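Local coordinates for protein carbohydrate kinase, FGGY (Rhodospirillum rubrum, PDB 3IFR) that probably phosphorylates D-xylulose at the expense of ATP, as a xylulose kinase of the FGGY family, at residues A61-L66 with T231-G236; E65-T68 with D74-P77. All blocks are in the same frame, centred on the assembly; numbering follows the deposited sequence.

How the contacts relate
Contacts 1 and 2 lie on helix 52-70, about 8 Å apart between centres, and share Glu65 and Leu66. Contact 1 is the more buried: leucine and threonine side chains pack where the helix meets the loop between helix 225-231 and strand 238-244, against the central sheet of the N-terminal domain. Contact 2, nearer the end of the helix, is only partly buried and works by a different chemistry, a lysine chain laid over the indole of Trp75, with a water at the polar ends. The two also touch: Lys67 NZ probably hydrogen-bonds Gly232 O at 2.9 Å, and Leu233 packs on Trp75, so 231-236 adjoins both.

Contact 1 (A61-L66 with T231-G236); sequences AVLAEL and TGLPTG
Leu63 and Ala64 of helix 52-70 meet Thr231 and Leu233, at the point where helix 225-231 runs out into a loop. Both helices belong to the N-terminal FGGY domain, whose ribonuclease H-like core is that of the actin-ATPase clan; the contact joins them beside the mixed sheet. Leu63 carries most of the apolar contact. Its CG stands anti to the carbonyl carbon (chi1 -63°), and the side chain points the same way as that of Thr231, alongside it, with CD1 4.0 Å from Thr231 CB. The same methyl presses on Leu233 CD2 at 3.5 Å, a tight carbon pair, while Leu233 CD1 lies 4.0 Å from Leu63 CB, the two side chains crossing at a slant. Both leucines also touch Ile10 and Ile80 of the sheet, so helix, loop and two strands meet through branched aliphatic side chains. Ala64 comes up to the oxygen end of the Thr231 carbonyl, its CB 3.7 Å from Thr231 O, whereas its backbone N, although close, is too poorly angled to bond. Across from Ala64, the two CA atoms 5.2 Å apart, Gly232 leaves the helical conformation with positive phi (88°). Thr231 OG1, also hydrogen-bonded to Ala227 O one turn back, accepts from Leu233 N at 3.2 Å with an N-H...O angle of 150°, an ST turn.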
# COMPACT_ATOMS: atom_id res chain seq x y z
N ALA A 61 -22.68 -8.96 0.28
CA ALA A 61 -23.27 -8.74 -1.06
C ALA A 61 -22.42 -9.28 -2.21
O ALA A 61 -22.91 -9.92 -3.16
CB ALA A 61 -23.52 -7.26 -1.29
N VAL A 62 -21.13 -8.97 -2.12
CA VAL A 62 -20.15 -9.26 -3.15
C VAL A 62 -19.81 -10.76 -3.17
O VAL A 62 -19.65 -11.34 -4.22
CB VAL A 62 -18.94 -8.41 -2.78
CG1 VAL A 62 -17.72 -9.25 -2.49
CG2 VAL A 62 -18.73 -7.27 -3.73
N LEU A 63 -19.72 -11.41 -2.01
CA LEU A 63 -19.52 -12.86 -1.98
C LEU A 63 -20.75 -13.58 -2.57
O LEU A 63 -20.61 -14.40 -3.45
CB LEU A 63 -19.22 -13.39 -0.56
CG LEU A 63 -17.92 -12.85 0.04
CD1 LEU A 63 -17.73 -13.20 1.54
CD2 LEU A 63 -16.77 -13.36 -0.78
N ALA A 64 -21.94 -13.28 -2.07
CA ALA A 64 -23.16 -13.83 -2.66
C ALA A 64 -23.26 -13.55 -4.18
O ALA A 64 -23.65 -14.42 -4.96
CB ALA A 64 -24.33 -13.28 -1.96
N GLU A 65 -22.90 -12.36 -4.61
CA GLU A 65 -22.97 -12.06 -6.05
C GLU A 65 -22.00 -12.94 -6.85
O GLU A 65 -22.29 -13.33 -7.97
CB GLU A 65 -22.70 -10.59 -6.34
CG GLU A 65 -22.87 -10.28 -7.81
CD GLU A 65 -22.56 -8.84 -8.16
OE1 GLU A 65 -23.15 -7.94 -7.52
OE2 GLU A 65 -21.74 -8.62 -9.08
N LEU A 66 -20.85 -13.27 -6.25
CA LEU A 66 -19.88 -14.16 -6.87
C LEU A 66 -20.54 -15.50 -7.23
O LEU A 66 -20.37 -15.99 -8.35
CB LEU A 66 -18.72 -14.42 -5.91
CG LEU A 66 -17.33 -13.89 -6.26
CD1 LEU A 66 -17.40 -12.51 -6.88
CD2 LEU A 66 -16.36 -13.96 -5.06
N THR A 231 -23.44 -14.92 3.97
CA THR A 231 -22.60 -14.69 2.78
C THR A 231 -22.79 -15.62 1.58
O THR A 231 -22.36 -15.28 0.47
CB THR A 231 -21.11 -14.69 3.11
OG1 THR A 231 -20.72 -16.02 3.50
CG2 THR A 231 -20.82 -13.72 4.26
N GLY A 232 -23.42 -16.78 1.77
CA GLY A 232 -23.49 -17.78 0.70
C GLY A 232 -22.30 -18.74 0.68
O GLY A 232 -22.38 -19.83 0.11
N LEU A 233 -21.18 -18.33 1.27
CA LEU A 233 -20.00 -19.22 1.36
C LEU A 233 -20.37 -20.57 1.96
O LEU A 233 -21.22 -20.67 2.86
CB LEU A 233 -18.88 -18.57 2.18
CG LEU A 233 -17.81 -17.73 1.46
CD1 LEU A 233 -18.26 -17.21 0.13
CD2 LEU A 233 -17.18 -16.56 2.30
N PRO A 234 -19.73 -21.64 1.47
CA PRO A 234 -20.01 -22.96 2.03
C PRO A 234 -19.66 -22.99 3.50
O PRO A 234 -18.68 -22.37 3.91
CB PRO A 234 -19.07 -23.90 1.25
CG PRO A 234 -18.68 -23.16 0.03
CD PRO A 234 -18.73 -21.67 0.39
N THR A 235 -20.44 -23.70 4.28
CA THR A 235 -20.11 -23.86 5.69
C THR A 235 -18.72 -24.51 5.84
O THR A 235 -18.35 -25.40 5.08
CB THR A 235 -21.17 -24.71 6.37
OG1 THR A 235 -22.45 -24.06 6.23
CG2 THR A 235 -20.86 -24.89 7.83
N GLY A 236 -17.94 -24.07 6.81
CA GLY A 236 -16.64 -24.69 7.03
C GLY A 236 -15.51 -24.35 6.05
O GLY A 236 -14.40 -24.80 6.22

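Contact 2 (E65-T68 with D74-P77); sequences ELKT and DWRP
Trp75 and Lys67 make almost all of this contact, their side chains crossing at about a right angle. The aliphatic part of the lysine lies over one face of the indole: CG of Lys67 is 3.3 Å from the centroid of the five-membered ring of Trp75 and only 11° off its normal, a CH-pi contact. CG reaches that place by standing anti to the backbone N (chi1 -165°), and beyond it the chain stays extended, carrying CE of Lys67 to 3.3 Å from NE1 of Trp75. Toward the other end of the indole the helix backbone takes over, with CA of Lys67 3.5 Å from Trp75 CE3. The opposite face of the ring is covered by Pro77, whose CD sits 3.6 Å above the plane, so the indole is sandwiched between Lys67 and Pro77. In this ribonuclease H-like domain, helix 52-70 carries the chain from edge strand 29-37 to strand 77-84 in the interior of the sheet, and Trp75 belongs to the short loop that makes the return, a loop braced by the Arg76-Asp74 salt bridge and by hydrogen bonds with Gln8. Leu66 adds an apolar touch, its CB 4.0 Å from Trp75 CZ3, before its side chain turns to Ile10, Ala21 and Leu23; Trp75 also rests on Ile10 and Leu23. The polar ends gather beyond the pyrrole edge. A water lying in the indole plane accepts from Trp75 NE1 at 3.0 Å and, more weakly, from Lys67 NZ, whose stronger partner is the carbonyl of Gly232.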
# COMPACT_ATOMS: atom_id res chain seq x y z
N GLU A 65 -22.90 -12.36 -4.61
CA GLU A 65 -22.97 -12.06 -6.05
C GLU A 65 -22.00 -12.94 -6.85
O GLU A 65 -22.29 -13.33 -7.97
CB GLU A 65 -22.70 -10.59 -6.34
CG GLU A 65 -22.87 -10.28 -7.81
CD GLU A 65 -22.56 -8.84 -8.16
OE1 GLU A 65 -23.15 -7.94 -7.52
OE2 GLU A 65 -21.74 -8.62 -9.08
N LEU A 66 -20.85 -13.27 -6.25
CA LEU A 66 -19.88 -14.16 -6.87
C LEU A 66 -20.54 -15.50 -7.23
O LEU A 66 -20.37 -15.99 -8.35
CB LEU A 66 -18.72 -14.42 -5.91
CG LEU A 66 -17.33 -13.89 -6.26
CD1 LEU A 66 -17.40 -12.51 -6.88
CD2 LEU A 66 -16.36 -13.96 -5.06
N LYS A 67 -21.25 -16.07 -6.27
CA LYS A 67 -21.97 -17.32 -6.44
C LYS A 67 -23.07 -17.20 -7.48
O LYS A 67 -23.31 -18.10 -8.22
CB LYS A 67 -22.58 -17.70 -5.10
CG LYS A 67 -23.07 -19.12 -4.93
CD LYS A 67 -23.89 -19.20 -3.62
CE LYS A 67 -23.97 -20.60 -3.07
NZ LYS A 67 -24.49 -20.61 -1.65
N THR A 68 -23.73 -16.05 -7.53
CA THR A 68 -24.86 -15.79 -8.42
C THR A 68 -24.40 -15.59 -9.83
O THR A 68 -25.07 -15.95 -10.79
CB THR A 68 -25.61 -14.52 -7.93
OG1 THR A 68 -26.65 -14.92 -7.05
CG2 THR A 68 -26.25 -13.76 -9.06
N ASP A 74 -20.66 -23.83 -11.47
CA ASP A 74 -19.25 -23.44 -11.50
C ASP A 74 -18.82 -22.79 -10.16
O ASP A 74 -17.89 -21.95 -10.13
CB ASP A 74 -18.93 -22.54 -12.69
CG ASP A 74 -17.43 -22.41 -12.95
OD1 ASP A 74 -16.98 -21.28 -13.30
OD2 ASP A 74 -16.69 -23.43 -12.81
N TRP A 75 -19.50 -23.19 -9.08
CA TRP A 75 -19.24 -22.71 -7.74
C TRP A 75 -18.58 -23.83 -6.90
O TRP A 75 -19.25 -24.73 -6.43
CB TRP A 75 -20.58 -22.30 -7.10
CG TRP A 75 -20.51 -21.71 -5.70
CD1 TRP A 75 -21.07 -22.22 -4.55
CD2 TRP A 75 -19.90 -20.46 -5.32
NE1 TRP A 75 -20.83 -21.37 -3.49
CE2 TRP A 75 -20.11 -20.29 -3.94
CE3 TRP A 75 -19.19 -19.48 -6.02
CZ2 TRP A 75 -19.64 -19.18 -3.25
CZ3 TRP A 75 -18.72 -18.39 -5.32
CH2 TRP A 75 -18.94 -18.24 -3.96
N ARG A 76 -17.27 -23.78 -6.70
CA ARG A 76 -16.65 -24.78 -5.82
C ARG A 76 -15.46 -24.17 -5.08
O ARG A 76 -14.35 -24.67 -5.19
CB ARG A 76 -16.26 -26.03 -6.62
CG ARG A 76 -15.56 -25.69 -7.93
CD ARG A 76 -15.20 -26.88 -8.89
NE ARG A 76 -15.29 -26.43 -10.28
CZ ARG A 76 -14.33 -25.75 -10.92
NH1 ARG A 76 -14.51 -25.35 -12.17
NH2 ARG A 76 -13.18 -25.49 -10.31
N PRO A 77 -15.68 -23.06 -4.35
CA PRO A 77 -14.59 -22.36 -3.67
C PRO A 77 -13.98 -23.21 -2.56
O PRO A 77 -14.72 -23.84 -1.80
CB PRO A 77 -15.30 -21.13 -3.07
CG PRO A 77 -16.72 -21.52 -3.04
CD PRO A 77 -16.90 -22.25 -4.30
O HOH W 1 -21.84 -22.48 -0.95